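Local structure of alpha-fucosidase (Bifidobacterium bifidum, 2EAB) at residues A[787-792]-A[871-876]. The protein hydrolyses alpha-1,2-linked L-fucose residues as a glycoside hydrolase, this chain being the catalytic portion of a much longer protein. Numbering follows the deposited sequence.
Sequences FTDTAG and KVVTNA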
# COMPACT_ATOMS: atom_id res chain seq x y z
N PHE A 787 -3.15 26.88 5.02
CA PHE A 787 -2.44 28.14 5.16
C PHE A 787 -3.40 29.17 5.74
O PHE A 787 -4.58 29.21 5.36
CB PHE A 787 -1.99 28.58 3.77
CG PHE A 787 -1.12 29.81 3.72
CD1 PHE A 787 0.26 29.70 3.68
CD2 PHE A 787 -1.69 31.08 3.62
CE1 PHE A 787 1.06 30.84 3.58
CE2 PHE A 787 -0.90 32.22 3.52
CZ PHE A 787 0.47 32.09 3.50
N THR A 788 -2.91 30.00 6.64
CA THR A 788 -3.71 31.10 7.19
C THR A 788 -2.96 32.40 6.97
O THR A 788 -1.88 32.59 7.52
CB THR A 788 -3.99 30.91 8.69
OG1 THR A 788 -4.60 29.64 8.91
CG2 THR A 788 -4.93 32.00 9.21
N ASP A 789 -3.53 33.30 6.17
CA ASP A 789 -2.87 34.58 5.96
C ASP A 789 -3.07 35.49 7.17
O ASP A 789 -3.82 35.16 8.08
CB ASP A 789 -3.23 35.23 4.60
CG ASP A 789 -4.64 35.79 4.54
OD1 ASP A 789 -5.27 36.06 5.59
OD2 ASP A 789 -5.14 35.95 3.41
N THR A 790 -2.38 36.63 7.20
CA THR A 790 -2.43 37.49 8.39
C THR A 790 -3.81 38.14 8.61
O THR A 790 -4.10 38.61 9.71
CB THR A 790 -1.35 38.59 8.38
OG1 THR A 790 -1.49 39.38 7.20
CG2 THR A 790 0.04 37.98 8.41
N ALA A 791 -4.64 38.16 7.57
CA ALA A 791 -6.02 38.65 7.67
C ALA A 791 -6.97 37.58 8.22
O ALA A 791 -8.13 37.86 8.50
CB ALA A 791 -6.50 39.14 6.32
N GLY A 792 -6.46 36.36 8.38
CA GLY A 792 -7.24 35.25 8.93
C GLY A 792 -7.86 34.34 7.89
O GLY A 792 -8.56 33.39 8.25
N LYS A 871 -3.57 36.79 -6.84
CA LYS A 871 -3.33 37.52 -5.61
C LYS A 871 -2.22 36.85 -4.83
O LYS A 871 -2.09 35.62 -4.84
CB LYS A 871 -4.61 37.57 -4.76
CG LYS A 871 -5.82 38.21 -5.46
CD LYS A 871 -5.65 39.72 -5.64
CE LYS A 871 -6.74 40.28 -6.54
NZ LYS A 871 -6.49 41.70 -6.89
N VAL A 872 -1.40 37.65 -4.17
CA VAL A 872 -0.39 37.13 -3.25
C VAL A 872 -0.90 37.35 -1.83
O VAL A 872 -1.22 38.48 -1.44
CB VAL A 872 0.99 37.82 -3.45
CG1 VAL A 872 2.00 37.34 -2.41
CG2 VAL A 872 1.52 37.57 -4.86
N VAL A 873 -1.01 36.25 -1.08
CA VAL A 873 -1.38 36.31 0.33
C VAL A 873 -0.18 35.83 1.16
O VAL A 873 0.60 35.00 0.71
CB VAL A 873 -2.66 35.49 0.66
CG1 VAL A 873 -3.85 36.06 -0.10
CG2 VAL A 873 -2.48 34.00 0.34
N THR A 874 -0.06 36.36 2.38
CA THR A 874 1.13 36.12 3.19
C THR A 874 0.73 35.85 4.64
O THR A 874 -0.20 36.47 5.16
CB THR A 874 2.10 37.32 3.09
OG1 THR A 874 2.40 37.56 1.71
CG2 THR A 874 3.41 37.05 3.83
N ASN A 875 1.42 34.90 5.27
CA ASN A 875 1.19 34.61 6.68
C ASN A 875 2.16 35.35 7.59
O ASN A 875 3.05 36.08 7.13
CB ASN A 875 1.15 33.09 6.95
CG ASN A 875 2.51 32.43 6.85
OD1 ASN A 875 3.56 33.08 6.83
ND2 ASN A 875 2.50 31.10 6.79
N ALA A 876 1.97 35.17 8.90
CA ALA A 876 2.75 35.90 9.90
C ALA A 876 4.24 35.61 9.85
O ALA A 876 5.04 36.43 10.30
CB ALA A 876 2.19 35.64 11.29
O HOH W 1 -0.06 29.57 7.26
O HOH W 2 -0.75 34.23 9.51
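F787 overlaps N875 with the far end of its ring, CE1 coming within 3.5 Å of ND2, and ring and carboxamide planes lie only 7° apart. A beta-hairpin turn (type I, D789 to G792) here meets the end of an outermost strand, 871-874, of a separate mixed sheet at the surface of this family 95 hydrolase, illustrating how one direct main-chain bond, two water bridges and apolar packing together tie a turn to an edge strand. CG of F787 lies anti to the backbone N (chi1 -175°), beside the carbonyl carbon, and from there the ring extends until CE2 touches V873 CG2; L881 and Y795 also touch the F787 side chain. The direct hydrogen bond runs 3.0 Å from T790 N to T874 O. Beside it, T790 CG2 rests 3.4 Å from A876 N. One water links T788 N to N875 ND2 and sits over one ring face of F787, offset toward the rim; another joins T788 O to A876 N. N875 OD1 accepts a hydrogen bond from A879 N, further along the chain, which helps set the amide's rotation. D789 lays CB against T874 O, while its carboxylate serves its own hairpin: OD1 accepts from K793 N, and OD2, bonded to Y795 OH, also lies 3.7 Å from V873 CB.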